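PDB 5FLW: Exo-beta-1,3-galactanase from Bifidobacterium bifidum, which probably removes galactose units from the non-reducing ends of beta-1,3-galactan chains, as a glycoside hydrolase of family 43. Local coordinates for residues I99-V113 against F125-I139. Numbering follows the deposited sequence.
Sequences IHAETPDYGYAHIGV and FQTTITWRGYLSRDI
Arg137 folds along His100 in the tightly packed part of the contact, its CA standing 3.5 Å from the centroid of the imidazole, over the face. CG of His100 lies anti to the backbone N (chi1 168°), which lays the imidazole face against Arg137 CA. At the ring edge, His100 NE2 donates to Glu102 OE1 (2.7 Å), while Glu102 OE2 accepts from the backbone N of Thr103, Tyr108 and Ala109; Ser136 N donates to Ala109 O (3.0 Å). An alanine in place of Glu102 would probably leave His100 NE2 and three loop amides without their acceptor and free the 103-109 loop to shift. Partly exposed but closely sandwiched, the His110 ring has Thr130 CG2 in CH-pi contact over one face (3.5 Å to its centroid) and Tyr108 over the other; the Tyr108 and Thr128 hydroxyls share a hydrogen bond. The solvent side is looser: Arg137 passes Glu102 with only a long salt bridge, though NH2 donates almost straight to exposed Tyr106 O (2.8 Å, 171°), and at the classic bulge of Gln126 and Thr127 opposite Val113 the Thr127 N bond is weak. Strand 124-129 edges this four-stranded blade of the family's five-bladed beta-propeller; Ile111 and Ile129 reach Ile172 on strand 172-179 of the next blade.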
ATOM      1  N   ILE A  99      10.211  -1.274   1.116  1.00 11.30           N
ATOM      2  CA  ILE A  99      10.027   0.147   0.829  1.00 10.69           C
ATOM      3  C   ILE A  99      10.483   0.403  -0.596  1.00  9.67           C
ATOM      4  O   ILE A  99      11.388  -0.261  -1.103  1.00 10.86           O
ATOM      5  CB  ILE A  99      10.752   1.044   1.881  1.00 11.37           C
ATOM      6  CG1 ILE A  99      10.294   2.508   1.791  1.00  9.85           C
ATOM      7  CG2 ILE A  99      12.253   0.942   1.752  1.00 11.04           C
ATOM      8  CD1 ILE A  99      10.670   3.275   2.994  1.00 11.38           C
ATOM      9  N   HIS A 100       9.827   1.342  -1.259  1.00  9.63           N
ATOM     10  CA  HIS A 100      10.314   1.786  -2.560  1.00 10.59           C
ATOM     11  C   HIS A 100      11.487   2.736  -2.295  1.00  9.39           C
ATOM     12  O   HIS A 100      11.281   3.865  -1.824  1.00  9.84           O
ATOM     13  CB  HIS A 100       9.178   2.431  -3.364  1.00 10.04           C
ATOM     14  CG  HIS A 100       9.628   3.182  -4.601  1.00 11.99           C
ATOM     15  ND1 HIS A 100       8.806   4.094  -5.245  1.00 10.98           N
ATOM     16  CD2 HIS A 100      10.788   3.155  -5.315  1.00 12.13           C
ATOM     17  CE1 HIS A 100       9.448   4.602  -6.285  1.00 10.95           C
ATOM     18  NE2 HIS A 100      10.650   4.053  -6.353  1.00 11.08           N
ATOM     19  N   ALA A 101      12.721   2.259  -2.543  1.00 10.07           N
ATOM     20  CA  ALA A 101      13.904   3.093  -2.399  1.00 10.01           C
ATOM     21  C   ALA A 101      14.153   3.797  -3.732  1.00 10.10           C
ATOM     22  O   ALA A 101      14.230   3.144  -4.784  1.00 10.07           O
ATOM     23  CB  ALA A 101      15.126   2.254  -1.990  1.00 11.09           C
ATOM     24  N   GLU A 102      14.280   5.123  -3.683  1.00 10.79           N
ATOM     25  CA  GLU A 102      14.280   5.928  -4.893  1.00 10.48           C
ATOM     26  C   GLU A 102      15.287   7.063  -4.724  1.00 12.41           C
ATOM     27  O   GLU A 102      15.730   7.344  -3.610  1.00 11.40           O
ATOM     28  CB  GLU A 102      12.864   6.475  -5.190  1.00 12.05           C
ATOM     29  CG  GLU A 102      12.680   7.006  -6.608  1.00 10.00           C
ATOM     30  CD  GLU A 102      13.205   6.030  -7.641  1.00 11.47           C
ATOM     31  OE1 GLU A 102      12.470   5.071  -8.034  1.00 11.84           O
ATOM     32  OE2 GLU A 102      14.362   6.217  -8.041  1.00 12.91           O
ATOM     33  N   THR A 103      15.655   7.699  -5.841  1.00 12.06           N
ATOM     34  CA  THR A 103      16.505   8.888  -5.833  1.00 14.44           C
ATOM     35  C   THR A 103      15.718  10.061  -6.421  1.00 13.69           C
ATOM     36  O   THR A 103      14.717   9.846  -7.117  1.00 14.11           O
ATOM     37  CB  THR A 103      17.797   8.654  -6.652  1.00 15.63           C
ATOM     38  OG1 THR A 103      17.473   8.217  -7.979  1.00 15.34           O
ATOM     39  CG2 THR A 103      18.707   7.596  -6.000  1.00 13.71           C
ATOM     40  N   PRO A 104      16.127  11.316  -6.153  1.00 14.60           N
ATOM     41  CA  PRO A 104      15.367  12.464  -6.699  1.00 17.40           C
ATOM     42  C   PRO A 104      15.275  12.480  -8.220  1.00 17.07           C
ATOM     43  O   PRO A 104      14.293  13.009  -8.766  1.00 20.31           O
ATOM     44  CB  PRO A 104      16.126  13.681  -6.152  1.00 18.22           C
ATOM     45  CG  PRO A 104      16.740  13.167  -4.873  1.00 20.66           C
ATOM     46  CD  PRO A 104      17.169  11.767  -5.205  1.00 16.76           C
ATOM     47  N   ASP A 105      16.266  11.916  -8.920  1.00 14.73           N
ATOM     48  CA  ASP A 105      16.204  11.810 -10.378  1.00 17.00           C
ATOM     49  C   ASP A 105      15.291  10.678 -10.838  1.00 21.12           C
ATOM     50  O   ASP A 105      15.021  10.566 -12.046  1.00 19.32           O
ATOM     51  CB  ASP A 105      17.606  11.560 -10.938  1.00 16.16           C
ATOM     52  CG  ASP A 105      18.140  10.171 -10.551  1.00 19.66           C
ATOM     53  OD1 ASP A 105      17.882   9.167 -11.262  1.00 21.85           O
ATOM     54  OD2 ASP A 105      18.781  10.064  -9.490  1.00 35.05           O
ATOM     55  N   TYR A 106      14.818   9.841  -9.908  1.00 14.64           N
ATOM     56  CA  TYR A 106      13.829   8.809 -10.189  1.00 14.47           C
ATOM     57  C   TYR A 106      14.312   7.650 -11.051  1.00 17.63           C
ATOM     58  O   TYR A 106      13.487   6.868 -11.544  1.00 23.13           O
ATOM     59  CB  TYR A 106      12.536   9.407 -10.734  1.00 19.27           C
ATOM     60  CG  TYR A 106      11.541   9.534  -9.639  1.00 22.71           C
ATOM     61  CD1 TYR A 106      11.555  10.608  -8.755  1.00 23.89           C
ATOM     62  CD2 TYR A 106      10.594   8.514  -9.461  1.00 24.20           C
ATOM     63  CE1 TYR A 106      10.622  10.669  -7.740  1.00 31.83           C
ATOM     64  CE2 TYR A 106       9.688   8.548  -8.460  1.00 24.03           C
ATOM     65  CZ  TYR A 106       9.692   9.616  -7.598  1.00 47.81           C
ATOM     66  OH  TYR A 106       8.738   9.631  -6.602  1.00 72.37           O
ATOM     67  N   GLY A 107      15.619   7.466 -11.168  1.00 17.28           N
ATOM     68  CA  GLY A 107      16.214   6.389 -11.924  1.00 15.48           C
ATOM     69  C   GLY A 107      16.588   5.158 -11.139  1.00 15.20           C
ATOM     70  O   GLY A 107      17.027   4.178 -11.751  1.00 17.76           O
ATOM     71  N   TYR A 108      16.438   5.154  -9.811  1.00 11.22           N
ATOM     72  CA  TYR A 108      16.952   4.027  -9.026  1.00 10.86           C
ATOM     73  C   TYR A 108      15.988   2.845  -8.966  1.00 13.06           C
ATOM     74  O   TYR A 108      16.378   1.696  -9.238  1.00 12.39           O
ATOM     75  CB  TYR A 108      17.328   4.484  -7.631  1.00 10.92           C
ATOM     76  CG  TYR A 108      18.081   3.457  -6.787  1.00 11.85           C
ATOM     77  CD1 TYR A 108      19.305   2.918  -7.223  1.00 13.16           C
ATOM     78  CD2 TYR A 108      17.607   3.078  -5.512  1.00 10.40           C
ATOM     79  CE1 TYR A 108      20.031   2.013  -6.415  1.00 12.59           C
ATOM     80  CE2 TYR A 108      18.322   2.173  -4.699  1.00 10.23           C
ATOM     81  CZ  TYR A 108      19.533   1.648  -5.167  1.00 12.18           C
ATOM     82  OH  TYR A 108      20.280   0.760  -4.406  1.00 13.37           O
ATOM     83  N   ALA A 109      14.755   3.100  -8.521  1.00 10.41           N
ATOM     84  CA  ALA A 109      13.653   2.154  -8.647  1.00 10.34           C
ATOM     85  C   ALA A 109      14.001   0.773  -8.052  1.00 11.04           C
ATOM     86  O   ALA A 109      13.979  -0.259  -8.737  1.00 11.87           O
ATOM     87  CB  ALA A 109      13.196   2.077 -10.105  1.00 11.43           C
ATOM     88  N   HIS A 110      14.291   0.755  -6.748  1.00  9.05           N
ATOM     89  CA  HIS A 110      14.586  -0.488  -6.037  1.00  9.67           C
ATOM     90  C   HIS A 110      13.554  -0.750  -4.937  1.00 10.35           C
ATOM     91  O   HIS A 110      12.773   0.129  -4.551  1.00 10.70           O
ATOM     92  CB  HIS A 110      15.954  -0.422  -5.342  1.00  8.60           C
ATOM     93  CG  HIS A 110      17.121  -0.771  -6.218  1.00  8.96           C
ATOM     94  ND1 HIS A 110      17.364  -0.144  -7.421  1.00 11.18           N
ATOM     95  CD2 HIS A 110      18.149  -1.634  -6.026  1.00 10.05           C
ATOM     96  CE1 HIS A 110      18.484  -0.622  -7.944  1.00 13.09           C
ATOM     97  NE2 HIS A 110      18.967  -1.541  -7.128  1.00 10.35           N
ATOM     98  N   ILE A 111      13.597  -1.981  -4.406  1.00 10.21           N
ATOM     99  CA  ILE A 111      12.924  -2.349  -3.160  1.00 10.32           C
ATOM    100  C   ILE A 111      13.984  -2.363  -2.062  1.00 11.58           C
ATOM    101  O   ILE A 111      15.026  -3.013  -2.213  1.00 12.09           O
ATOM    102  CB  ILE A 111      12.280  -3.750  -3.266  1.00 11.06           C
ATOM    103  CG1 ILE A 111      11.233  -3.806  -4.399  1.00 13.60           C
ATOM    104  CG2 ILE A 111      11.670  -4.176  -1.920  1.00 10.78           C
ATOM    105  CD1 ILE A 111      10.808  -5.209  -4.856  1.00 11.06           C
ATOM    106  N   GLY A 112      13.731  -1.662  -0.955  1.00 10.80           N
ATOM    107  CA  GLY A 112      14.550  -1.792   0.248  1.00 10.76           C
ATOM    108  C   GLY A 112      13.917  -2.771   1.227  1.00  9.58           C
ATOM    109  O   GLY A 112      12.688  -2.858   1.318  1.00 11.58           O
ATOM    110  N   VAL A 113      14.764  -3.529   1.934  1.00 10.15           N
ATOM    111  CA  VAL A 113      14.336  -4.566   2.877  1.00 12.41           C
ATOM    112  C   VAL A 113      14.943  -4.256   4.249  1.00 12.15           C
ATOM    113  O   VAL A 113      16.161  -4.054   4.357  1.00 11.09           O
ATOM    114  CB  VAL A 113      14.757  -5.977   2.402  1.00 10.32           C
ATOM    115  CG1 VAL A 113      14.308  -7.029   3.390  1.00 11.42           C
ATOM    116  CG2 VAL A 113      14.191  -6.292   1.024  1.00 12.31           C
ATOM    117  N   PHE A 125      17.770  -1.704   8.532  1.00 11.40           N
ATOM    118  CA  PHE A 125      17.865  -1.680   7.079  1.00 10.69           C
ATOM    119  C   PHE A 125      18.974  -2.623   6.596  1.00 12.83           C
ATOM    120  O   PHE A 125      20.143  -2.482   6.995  1.00 11.57           O
ATOM    121  CB  PHE A 125      18.172  -0.249   6.654  1.00 11.82           C
ATOM    122  CG  PHE A 125      18.292  -0.052   5.168  1.00 10.54           C
ATOM    123  CD1 PHE A 125      17.457  -0.722   4.274  1.00  9.85           C
ATOM    124  CD2 PHE A 125      19.221   0.865   4.657  1.00 11.06           C
ATOM    125  CE1 PHE A 125      17.568  -0.496   2.882  1.00 11.77           C
ATOM    126  CE2 PHE A 125      19.323   1.094   3.272  1.00  9.26           C
ATOM    127  CZ  PHE A 125      18.502   0.420   2.399  1.00  9.35           C
ATOM    128  N   GLN A 126      18.616  -3.535   5.679  1.00 11.45           N
ATOM    129  CA  GLN A 126      19.544  -4.553   5.179  1.00 11.10           C
ATOM    130  C   GLN A 126      19.946  -4.365   3.717  1.00 13.83           C
ATOM    131  O   GLN A 126      21.080  -3.963   3.443  1.00 15.86           O
ATOM    132  CB  GLN A 126      19.034  -5.970   5.471  1.00 10.15           C
ATOM    133  CG  GLN A 126      18.909  -6.190   6.966  1.00 11.36           C
ATOM    134  CD  GLN A 126      18.760  -7.639   7.379  1.00 14.01           C
ATOM    135  OE1 GLN A 126      18.256  -8.472   6.634  1.00 13.71           O
ATOM    136  NE2 GLN A 126      19.163  -7.929   8.611  1.00 17.52           N
ATOM    137  N   THR A 127      19.054  -4.621   2.769  1.00 10.67           N
ATOM    138  CA  THR A 127      19.419  -4.692   1.359  1.00 10.44           C
ATOM    139  C   THR A 127      18.575  -3.724   0.523  1.00 10.64           C
ATOM    140  O   THR A 127      17.498  -3.265   0.935  1.00 10.05           O
ATOM    141  CB  THR A 127      19.143  -6.124   0.796  1.00 13.01           C
ATOM    142  OG1 THR A 127      17.770  -6.480   1.053  1.00 10.52           O
ATOM    143  CG2 THR A 127      20.109  -7.186   1.373  1.00 10.17           C
ATOM    144  N   THR A 128      19.056  -3.444  -0.691  1.00 10.59           N
ATOM    145  CA  THR A 128      18.167  -3.032  -1.770  1.00  9.44           C
ATOM    146  C   THR A 128      18.246  -4.119  -2.834  1.00 11.73           C
ATOM    147  O   THR A 128      19.305  -4.731  -3.027  1.00 10.99           O
ATOM    148  CB  THR A 128      18.436  -1.638  -2.364  1.00 10.91           C
ATOM    149  OG1 THR A 128      19.665  -1.666  -3.092  1.00 11.28           O
ATOM    150  CG2 THR A 128      18.489  -0.581  -1.287  1.00 11.15           C
ATOM    151  N   ILE A 129      17.092  -4.424  -3.458  1.00 10.47           N
ATOM    152  CA  ILE A 129      16.998  -5.522  -4.406  1.00 11.85           C
ATOM    153  C   ILE A 129      16.140  -5.111  -5.596  1.00 12.60           C
ATOM    154  O   ILE A 129      15.302  -4.206  -5.513  1.00 11.48           O
ATOM    155  CB  ILE A 129      16.409  -6.808  -3.751  1.00 13.62           C
ATOM    156  CG1 ILE A 129      14.884  -6.709  -3.528  1.00 12.77           C
ATOM    157  CG2 ILE A 129      17.195  -7.169  -2.433  1.00 11.08           C
ATOM    158  CD1 ILE A 129      14.256  -7.976  -2.878  1.00 11.97           C
ATOM    159  N   THR A 130      16.354  -5.818  -6.708  1.00 10.21           N
ATOM    160  CA  THR A 130      15.471  -5.791  -7.872  1.00 10.94           C
ATOM    161  C   THR A 130      15.315  -7.233  -8.335  1.00 12.33           C
ATOM    162  O   THR A 130      16.121  -8.092  -7.984  1.00 11.18           O
ATOM    163  CB  THR A 130      16.032  -4.966  -9.068  1.00 10.38           C
ATOM    164  OG1 THR A 130      17.051  -5.718  -9.735  1.00 11.31           O
ATOM    165  CG2 THR A 130      16.618  -3.651  -8.630  1.00 13.09           C
ATOM    166  N   TRP A 131      14.267  -7.498  -9.127  1.00 11.71           N
ATOM    167  CA  TRP A 131      14.183  -8.744  -9.892  1.00 11.19           C
ATOM    168  C   TRP A 131      14.839  -8.496 -11.249  1.00 12.79           C
ATOM    169  O   TRP A 131      14.368  -7.656 -12.020  1.00 12.39           O
ATOM    170  CB  TRP A 131      12.725  -9.176 -10.064  1.00 12.58           C
ATOM    171  CG  TRP A 131      12.555 -10.459 -10.834  1.00 14.07           C
ATOM    172  CD1 TRP A 131      12.140 -10.593 -12.135  1.00 17.28           C
ATOM    173  CD2 TRP A 131      12.777 -11.796 -10.348  1.00 14.12           C
ATOM    174  NE1 TRP A 131      12.087 -11.932 -12.484  1.00 15.48           N
ATOM    175  CE2 TRP A 131      12.466 -12.689 -11.401  1.00 16.18           C
ATOM    176  CE3 TRP A 131      13.192 -12.320  -9.129  1.00 14.12           C
ATOM    177  CZ2 TRP A 131      12.575 -14.079 -11.263  1.00 15.51           C
ATOM    178  CZ3 TRP A 131      13.304 -13.701  -8.995  1.00 15.83           C
ATOM    179  CH2 TRP A 131      13.008 -14.562 -10.057  1.00 15.04           C
ATOM    180  N   ARG A 132      15.954  -9.187 -11.528  1.00 12.62           N
ATOM    181  CA  ARG A 132      16.593  -9.177 -12.849  1.00 13.05           C
ATOM    182  C   ARG A 132      17.121  -7.802 -13.284  1.00 11.85           C
ATOM    183  O   ARG A 132      17.411  -7.601 -14.478  1.00 12.10           O
ATOM    184  CB  ARG A 132      15.676  -9.775 -13.916  1.00 11.08           C
ATOM    185  CG  ARG A 132      15.466 -11.244 -13.691  1.00 11.75           C
ATOM    186  CD  ARG A 132      14.541 -11.855 -14.714  1.00 13.65           C
ATOM    187  NE  ARG A 132      15.072 -11.808 -16.071  1.00 14.36           N
ATOM    188  CZ  ARG A 132      15.870 -12.731 -16.605  1.00 15.95           C
ATOM    189  NH1 ARG A 132      16.273 -13.784 -15.880  1.00 16.20           N
ATOM    190  NH2 ARG A 132      16.287 -12.608 -17.864  1.00 15.58           N
ATOM    191  N   GLY A 133      17.258  -6.856 -12.350  1.00 12.29           N
ATOM    192  CA  GLY A 133      17.586  -5.489 -12.689  1.00 11.21           C
ATOM    193  C   GLY A 133      16.403  -4.622 -13.087  1.00 12.91           C
ATOM    194  O   GLY A 133      16.609  -3.440 -13.395  1.00 14.62           O
ATOM    195  N   TYR A 134      15.177  -5.160 -13.078  1.00 11.42           N
ATOM    196  CA  TYR A 134      14.010  -4.413 -13.541  1.00 11.94           C
ATOM    197  C   TYR A 134      13.647  -3.287 -12.576  1.00 12.61           C
ATOM    198  O   TYR A 134      13.876  -3.374 -11.362  1.00 11.88           O
ATOM    199  CB  TYR A 134      12.785  -5.334 -13.682  1.00 12.38           C
ATOM    200  CG  TYR A 134      12.956  -6.485 -14.658  1.00 11.11           C
ATOM    201  CD1 TYR A 134      13.895  -6.429 -15.665  1.00 11.09           C
ATOM    202  CD2 TYR A 134      12.139  -7.611 -14.591  1.00 15.67           C
ATOM    203  CE1 TYR A 134      14.056  -7.489 -16.574  1.00 13.55           C
ATOM    204  CE2 TYR A 134      12.286  -8.645 -15.470  1.00 12.74           C
ATOM    205  CZ  TYR A 134      13.236  -8.582 -16.467  1.00 12.93           C
ATOM    206  OH  TYR A 134      13.377  -9.640 -17.333  1.00 18.31           O
ATOM    207  N   LEU A 135      13.009  -2.246 -13.128  1.00 10.27           N
ATOM    208  CA  LEU A 135      12.475  -1.159 -12.318  1.00 10.37           C
ATOM    209  C   LEU A 135      11.433  -1.664 -11.334  1.00  9.19           C
ATOM    210  O   LEU A 135      10.537  -2.430 -11.694  1.00 11.24           O
ATOM    211  CB  LEU A 135      11.773  -0.154 -13.223  1.00 12.21           C
ATOM    212  CG  LEU A 135      12.599   0.540 -14.297  1.00 14.39           C
ATOM    213  CD1 LEU A 135      11.698   1.264 -15.326  1.00 15.52           C
ATOM    214  CD2 LEU A 135      13.628   1.497 -13.642  1.00 12.45           C
ATOM    215  N   SER A 136      11.518  -1.194 -10.091  1.00  9.59           N
ATOM    216  CA  SER A 136      10.461  -1.365  -9.094  1.00 10.59           C
ATOM    217  C   SER A 136      10.168  -0.001  -8.465  1.00 12.84           C
ATOM    218  O   SER A 136      11.075   0.641  -7.914  1.00 11.69           O
ATOM    219  CB  SER A 136      10.883  -2.369  -8.015  1.00 11.32           C
ATOM    220  OG  SER A 136       9.856  -2.524  -7.044  1.00 12.66           O
ATOM    221  N   ARG A 137       8.927   0.469  -8.586  1.00 10.71           N
ATOM    222  CA  ARG A 137       8.524   1.726  -7.950  1.00  8.68           C
ATOM    223  C   ARG A 137       7.419   1.472  -6.921  1.00 11.43           C
ATOM    224  O   ARG A 137       7.714   0.893  -5.873  1.00 10.90           O
ATOM    225  CB  ARG A 137       8.254   2.795  -9.003  1.00 11.05           C
ATOM    226  CG  ARG A 137       9.563   3.165  -9.732  1.00 13.35           C
ATOM    227  CD  ARG A 137       9.408   4.456 -10.485  1.00 15.13           C
ATOM    228  NE  ARG A 137      10.615   4.913 -11.170  1.00 17.93           N
ATOM    229  CZ  ARG A 137      10.887   4.572 -12.416  1.00 15.52           C
ATOM    230  NH1 ARG A 137      10.040   3.744 -13.037  1.00 19.61           N
ATOM    231  NH2 ARG A 137      11.966   5.047 -13.048  1.00 13.00           N
ATOM    232  N   ASP A 138       6.154   1.818  -7.188  1.00 10.51           N
ATOM    233  CA  ASP A 138       5.116   1.558  -6.181  1.00 10.71           C
ATOM    234  C   ASP A 138       5.064   0.075  -5.835  1.00  9.58           C
ATOM    235  O   ASP A 138       5.200  -0.787  -6.713  1.00 11.70           O
ATOM    236  CB  ASP A 138       3.736   1.929  -6.708  1.00 10.05           C
ATOM    237  CG  ASP A 138       3.478   3.419  -6.701  1.00 12.30           C
ATOM    238  OD1 ASP A 138       4.388   4.230  -6.353  1.00 10.67           O
ATOM    239  OD2 ASP A 138       2.353   3.771  -7.105  1.00 12.18           O
ATOM    240  N   ILE A 139       4.881  -0.221  -4.545  1.00  9.67           N
ATOM    241  CA  ILE A 139       4.791  -1.590  -4.064  1.00  9.56           C
ATOM    242  C   ILE A 139       3.560  -1.753  -3.173  1.00 11.00           C
ATOM    243  O   ILE A 139       3.047  -0.792  -2.587  1.00 11.90           O
ATOM    244  CB  ILE A 139       6.048  -2.071  -3.293  1.00 12.01           C
ATOM    245  CG1 ILE A 139       6.305  -1.149  -2.095  1.00 11.01           C
ATOM    246  CG2 ILE A 139       7.278  -2.200  -4.222  1.00  9.97           C
ATOM    247  CD1 ILE A 139       7.182  -1.783  -1.030  1.00 10.97           C
TER
HETATM  248  O   HOH W   1       6.285   4.596  -4.503  1.00 12.67           O
HETATM  249  O   HOH W   2      15.692  -1.060 -10.884  1.00 12.75           O
HETATM  250  O   HOH W   3      10.023  -0.551  -5.175  1.00 11.79           O